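Local coordinates for tryptophanyl-tRNA synthetase (Aeropyrum pernix, PDB 3A04), which catalyses the ATP-dependent attachment of L-tryptophan to its cognate tRNA, releasing AMP and diphosphate, as a class I aminoacyl-tRNA synthetase, at residues 27-30 with 31-35; 35-39 with 40-44; 89-92 with 93-97. One frame throughout, in Å; residues are numbered along the deposited sequence.

Contact 1 of 3, residues 27-30 with 31-35; sequences RPFS and EVLPL
A 3-10 turn carries the chain from the short edge strand 27-28 into helix 33-38, and across it Arg27 meets Glu31 while Phe29 meets Val32. Three consecutive i to i+3 backbone bonds define the turn: Glu31 N to Pro28 O, Val32 N to Phe29 O and Leu33 N to Ser30 O, the last at 3.0 Å. On its outer side, Arg27 NH1 forms a salt bridge with Glu31 OE2 at 2.7 Å. The two flat groups are turned 66° against each other, and Glu31 OE1 lies 3.5 Å from Arg27 CD, alongside the methylene chain. Two bends, at chi2 and chi3, fold Arg27 back, so that Pro28 CD sits over the centre of one guanidinium face. On the inner side Val32 CG2 rests on the face of the Phe29 ring, 3.6 Å from its centroid and 16° off the normal, a CH-pi contact. Phe29 also bonds through its backbone to Phe53 of strand 52-56, while Val32 reaches Leu62 of helix 58-66. Replacing Arg27 with an alanine would probably leave the Glu31 carboxylate without its cationic mate and take away the guanidinium that lies against Pro28 CD. Arg22 brings a second guanidinium close to that of Arg27, and Glu31 is likely to offset part of this like-charge crowding. The turn is thus pinned by charge on one side and by apolar contact on the other.

Contact 2 of 3, residues 35-39 with 40-44; sequences LLRKA and GMEPS
Leu36 and Met41 meet both through the backbone and through their side chains. Met41 N donates to Leu36 O at 3.1 Å, bent to 144° at the hydrogen, and one residue earlier Gly40 N donates to Arg37 O at 2.7 Å. The two side chains of Leu36 and Met41 cross at about a right angle, Leu36 CD1 touching Met41 CE at 3.8 Å. Met41 runs extended to its sulfur and then turns at chi3 (58°), which brings the terminal methyl round to the leucine; its SD passes Ala39 CB at 4.3 Å. Leu36 CD2 makes a looser contact with Pro43 CG. On the exposed side Arg37 and Glu42 lie side by side and point the same way, but NH1 and OE2 remain 4.0 Å apart. The oxygen stands well out of the guanidinium plane, so the attraction is between charges, with no N-H aimed at the carboxylate. Farther out, Leu62 of helix 58-66 packs against both Leu36 and Met41, and Met41 also touches Tyr96, Asn100 and Phe102, so the apolar pair is held from several directions. Ser44 closes the loop as the N-cap of helix 45-48, its OG accepting from Met47 N. Gly40 permits the departure from helical geometry: its phi is +75°, and a beta carbon there would clash with Ala39 O. Positive phi together with the paired bonds to Leu36 O and Arg37 O makes this a Schellman motif, the classic C-terminal ending of an alpha-helix, here terminating helix 33-38.

Contact 3 of 3, residues 89-92 with 93-97; sequences LTVD and QLIYL
Leu89 O is gripped by two donors from Gln93, the backbone N at 3.3 Å and the side-chain NE2 at 3.2 Å, which reach it from opposite faces of its carbonyl plane. NE2 comes from well above that plane, 60° out of it, yet the oxygen lies nearly in the amide plane of Gln93. With CG beside its own backbone N (chi1 -65°) and the next bond extended, the side chain runs back along the helix to place the amide there; Gln93 NE2 also passes Leu89 CG at 3.8 Å. The second bond fixes the turn of the amide within a largely buried setting. Regular i to i+4 bonds continue the helix: Leu94 N to Thr90 O, Ile95 N to Val91 O at 2.8 Å, and Tyr96 N to Asp92 O. On another side Val91 CG1 meets Ile95 CD1 at 3.9 Å. The carboxylate of Asp92 turns to Lys88, a salt bridge one turn back. This helix, 85-99, is the connection of a beta-alpha-beta crossover between strands 72-77 and 103-108. Leu94 packs on Val73 and Thr75 of the first strand, Val91 and Ile95 on Leu139 of helix 121-139, and Leu89 and Gln93 on Leu46 of helix 45-48.

In the fold
Contacts 1 and 2 follow one another along helix 33-38, covering its entry and exit, with centres 10 Å apart. They share Leu35 and touch where Leu33 CD2 meets Pro43 CG at 3.8 Å and Phe29 CE2 meets Leu36 CD2 at 3.9 Å. Contact 3 lies deeper: its centre is about 7 Å from the centre of the chain, that of contact 2 about 20 Å. It joins contact 2 through Tyr96, whose OH is 2.5 Å from Glu42 O, a probable hydrogen bond. Contacts 1 and 3 do not touch; their nearest atoms are about 7 Å apart. Helix 85-99 begins within the 'HIGH' region, residues 79-87, and contact 3 starts two residues past that region.

Contact 1 of 3, residues 27-30 with 31-35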
# COMPACT_ATOMS: atom_id res chain seq x y z
N ARG A 27 18.50 -14.80 21.90
CA ARG A 27 19.62 -15.46 22.57
C ARG A 27 20.73 -14.50 23.00
O ARG A 27 20.88 -13.42 22.40
CB ARG A 27 20.24 -16.44 21.58
CG ARG A 27 19.20 -17.39 21.02
CD ARG A 27 19.17 -18.76 21.74
NE ARG A 27 18.73 -18.67 23.12
CZ ARG A 27 19.18 -19.42 24.14
NH1 ARG A 27 20.16 -20.31 24.01
NH2 ARG A 27 18.68 -19.24 25.34
N PRO A 28 21.57 -14.91 23.99
CA PRO A 28 22.80 -14.10 24.27
C PRO A 28 23.64 -14.01 23.04
O PRO A 28 23.87 -15.05 22.34
CB PRO A 28 23.56 -14.94 25.31
CG PRO A 28 22.38 -15.65 26.10
CD PRO A 28 21.44 -16.07 24.90
N PHE A 29 24.14 -12.80 22.77
CA PHE A 29 25.04 -12.60 21.63
C PHE A 29 26.27 -13.47 21.67
O PHE A 29 26.87 -13.82 20.63
CB PHE A 29 25.47 -11.09 21.47
CG PHE A 29 26.13 -10.82 20.13
CD1 PHE A 29 25.38 -10.52 19.02
CD2 PHE A 29 27.49 -10.91 20.01
CE1 PHE A 29 25.97 -10.34 17.76
CE2 PHE A 29 28.09 -10.65 18.81
CZ PHE A 29 27.31 -10.42 17.66
N SER A 30 26.76 -13.76 22.87
CA SER A 30 28.00 -14.57 22.95
C SER A 30 27.93 -15.96 22.23
O SER A 30 28.95 -16.48 21.75
CB SER A 30 28.39 -14.73 24.43
OG SER A 30 27.25 -15.17 25.16
N GLU A 31 26.72 -16.51 22.05
CA GLU A 31 26.60 -17.82 21.37
C GLU A 31 27.06 -17.75 19.91
O GLU A 31 27.40 -18.78 19.30
CB GLU A 31 25.18 -18.35 21.49
CG GLU A 31 24.66 -18.51 22.93
CD GLU A 31 23.21 -19.10 22.97
OE1 GLU A 31 22.60 -19.31 21.86
OE2 GLU A 31 22.69 -19.35 24.09
N VAL A 32 27.14 -16.54 19.32
CA VAL A 32 27.61 -16.51 17.94
C VAL A 32 29.08 -16.26 17.82
O VAL A 32 29.58 -16.19 16.71
CB VAL A 32 26.89 -15.45 17.02
CG1 VAL A 32 25.43 -15.73 16.90
CG2 VAL A 32 27.18 -13.94 17.47
N LEU A 33 29.81 -16.15 18.93
CA LEU A 33 31.24 -15.86 18.83
C LEU A 33 31.99 -16.82 17.93
O LEU A 33 32.76 -16.38 17.03
CB LEU A 33 31.89 -15.63 20.22
CG LEU A 33 31.31 -14.36 20.90
CD1 LEU A 33 31.61 -14.20 22.40
CD2 LEU A 33 31.66 -13.02 20.13
N PRO A 34 31.75 -18.14 18.09
CA PRO A 34 32.51 -19.08 17.30
C PRO A 34 32.10 -18.94 15.82
O PRO A 34 32.95 -19.00 14.95
CB PRO A 34 32.06 -20.45 17.86
CG PRO A 34 31.65 -20.17 19.31
CD PRO A 34 30.97 -18.79 19.18
N LEU A 35 30.82 -18.69 15.54
CA LEU A 35 30.45 -18.47 14.13
C LEU A 35 31.08 -17.21 13.57
O LEU A 35 31.53 -17.14 12.40
CB LEU A 35 28.90 -18.48 13.94
CG LEU A 35 28.40 -19.92 13.76
CD1 LEU A 35 26.92 -20.05 14.04
CD2 LEU A 35 28.83 -20.57 12.39

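Contact 2 of 3, residues 35-39 with 40-44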
# COMPACT_ATOMS: atom_id res chain seq x y z
N LEU A 35 30.82 -18.69 15.54
CA LEU A 35 30.45 -18.47 14.13
C LEU A 35 31.08 -17.21 13.57
O LEU A 35 31.53 -17.14 12.40
CB LEU A 35 28.90 -18.48 13.94
CG LEU A 35 28.40 -19.92 13.76
CD1 LEU A 35 26.92 -20.05 14.04
CD2 LEU A 35 28.83 -20.57 12.39
N LEU A 36 31.12 -16.19 14.42
CA LEU A 36 31.74 -14.91 14.03
C LEU A 36 33.20 -15.13 13.60
O LEU A 36 33.60 -14.77 12.53
CB LEU A 36 31.61 -13.96 15.22
CG LEU A 36 31.37 -12.47 15.11
CD1 LEU A 36 30.34 -12.05 14.10
CD2 LEU A 36 30.95 -11.95 16.50
N ARG A 37 33.98 -15.80 14.43
CA ARG A 37 35.32 -16.32 13.98
C ARG A 37 35.37 -17.08 12.63
O ARG A 37 36.16 -16.76 11.74
CB ARG A 37 35.86 -17.26 15.03
CG ARG A 37 36.21 -16.63 16.39
CD ARG A 37 37.10 -17.59 17.25
NE ARG A 37 38.18 -18.21 16.46
CZ ARG A 37 39.39 -17.68 16.27
NH1 ARG A 37 39.70 -16.48 16.78
NH2 ARG A 37 40.31 -18.34 15.55
N LYS A 38 34.52 -18.10 12.48
CA LYS A 38 34.57 -18.91 11.28
C LYS A 38 34.27 -18.03 10.09
O LYS A 38 34.85 -18.21 9.02
CB LYS A 38 33.62 -20.12 11.36
CG LYS A 38 33.98 -21.14 12.51
CD LYS A 38 32.80 -22.10 12.82
CE LYS A 38 32.85 -22.73 14.22
NZ LYS A 38 31.45 -22.82 14.82
N ALA A 39 33.39 -17.02 10.28
CA ALA A 39 33.15 -16.04 9.20
C ALA A 39 34.31 -15.01 8.99
O ALA A 39 34.23 -14.13 8.10
CB ALA A 39 31.75 -15.35 9.33
N GLY A 40 35.41 -15.15 9.75
CA GLY A 40 36.56 -14.26 9.55
C GLY A 40 36.33 -12.85 10.11
O GLY A 40 36.85 -11.91 9.58
N MET A 41 35.59 -12.72 11.22
CA MET A 41 35.13 -11.44 11.74
C MET A 41 35.56 -11.40 13.19
O MET A 41 35.42 -12.40 13.87
CB MET A 41 33.58 -11.33 11.62
CG MET A 41 33.08 -11.21 10.16
SD MET A 41 31.26 -11.17 10.07
CE MET A 41 30.84 -9.71 11.10
N GLU A 42 36.07 -10.27 13.66
CA GLU A 42 36.29 -10.06 15.10
C GLU A 42 35.19 -9.14 15.66
O GLU A 42 34.75 -8.24 14.94
CB GLU A 42 37.66 -9.41 15.34
CG GLU A 42 38.83 -10.35 15.07
CD GLU A 42 38.98 -11.49 16.10
OE1 GLU A 42 38.70 -11.30 17.32
OE2 GLU A 42 39.38 -12.61 15.69
N PRO A 43 34.76 -9.39 16.91
CA PRO A 43 33.67 -8.61 17.42
C PRO A 43 34.07 -7.12 17.44
O PRO A 43 35.25 -6.78 17.71
CB PRO A 43 33.47 -9.13 18.85
CG PRO A 43 34.27 -10.46 18.93
CD PRO A 43 35.29 -10.39 17.88
N SER A 44 33.08 -6.27 17.19
CA SER A 44 33.22 -4.80 17.35
C SER A 44 33.27 -4.44 18.82
O SER A 44 32.91 -5.28 19.67
CB SER A 44 31.95 -4.19 16.74
OG SER A 44 30.83 -4.45 17.59

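Contact 3 of 3, residues 89-92 with 93-97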
# COMPACT_ATOMS: atom_id res chain seq x y z
N LEU A 89 24.65 5.27 16.86
CA LEU A 89 24.87 3.88 17.34
C LEU A 89 24.40 2.89 16.29
O LEU A 89 25.05 1.84 16.06
CB LEU A 89 24.06 3.66 18.61
CG LEU A 89 24.12 2.28 19.27
CD1 LEU A 89 25.53 2.00 19.62
CD2 LEU A 89 23.25 2.30 20.51
N THR A 90 23.25 3.15 15.65
CA THR A 90 22.81 2.24 14.60
C THR A 90 23.77 2.26 13.41
O THR A 90 24.15 1.18 12.94
CB THR A 90 21.44 2.62 14.12
OG1 THR A 90 20.55 2.37 15.18
CG2 THR A 90 21.00 1.77 12.88
N VAL A 91 24.18 3.46 12.94
CA VAL A 91 25.06 3.54 11.76
C VAL A 91 26.41 2.91 12.03
O VAL A 91 27.04 2.33 11.15
CB VAL A 91 25.25 5.04 11.30
CG1 VAL A 91 26.18 5.17 10.13
CG2 VAL A 91 23.88 5.56 10.87
N ASP A 92 26.90 3.10 13.26
CA ASP A 92 28.17 2.47 13.61
C ASP A 92 28.08 0.95 13.43
O ASP A 92 29.03 0.34 12.99
CB ASP A 92 28.50 2.78 15.08
CG ASP A 92 29.16 4.21 15.23
OD1 ASP A 92 29.69 4.85 14.22
OD2 ASP A 92 29.05 4.71 16.35
N GLN A 93 26.96 0.34 13.83
CA GLN A 93 26.77 -1.14 13.60
C GLN A 93 26.68 -1.43 12.08
O GLN A 93 27.23 -2.37 11.62
CB GLN A 93 25.45 -1.58 14.25
CG GLN A 93 25.53 -1.43 15.76
CD GLN A 93 24.28 -1.82 16.44
OE1 GLN A 93 23.86 -2.97 16.36
NE2 GLN A 93 23.62 -0.85 17.09
N LEU A 94 26.01 -0.60 11.28
CA LEU A 94 26.13 -0.78 9.81
C LEU A 94 27.50 -0.69 9.24
O LEU A 94 27.85 -1.49 8.35
CB LEU A 94 25.23 0.20 9.01
CG LEU A 94 23.81 0.42 9.53
CD1 LEU A 94 23.10 1.55 8.69
CD2 LEU A 94 23.03 -0.92 9.44
N ILE A 95 28.31 0.27 9.73
CA ILE A 95 29.67 0.43 9.15
C ILE A 95 30.50 -0.77 9.51
O ILE A 95 31.23 -1.30 8.69
CB ILE A 95 30.36 1.74 9.72
CG1 ILE A 95 29.59 2.95 9.13
CG2 ILE A 95 31.85 1.80 9.36
CD1 ILE A 95 29.97 4.35 9.73
N TYR A 96 30.42 -1.21 10.73
CA TYR A 96 31.16 -2.44 11.06
C TYR A 96 30.79 -3.59 10.07
O TYR A 96 31.64 -4.27 9.48
CB TYR A 96 30.82 -2.83 12.54
CG TYR A 96 31.25 -4.25 12.88
CD1 TYR A 96 32.60 -4.53 13.23
CD2 TYR A 96 30.30 -5.32 12.87
CE1 TYR A 96 33.00 -5.86 13.56
CE2 TYR A 96 30.73 -6.65 13.14
CZ TYR A 96 32.08 -6.90 13.51
OH TYR A 96 32.51 -8.23 13.78
N LEU A 97 29.48 -3.85 9.95
CA LEU A 97 29.08 -4.94 9.07
C LEU A 97 29.52 -4.64 7.66
O LEU A 97 29.96 -5.53 7.00
CB LEU A 97 27.53 -5.17 9.18
CG LEU A 97 27.11 -5.57 10.63
CD1 LEU A 97 25.60 -5.46 10.81
CD2 LEU A 97 27.49 -7.06 10.93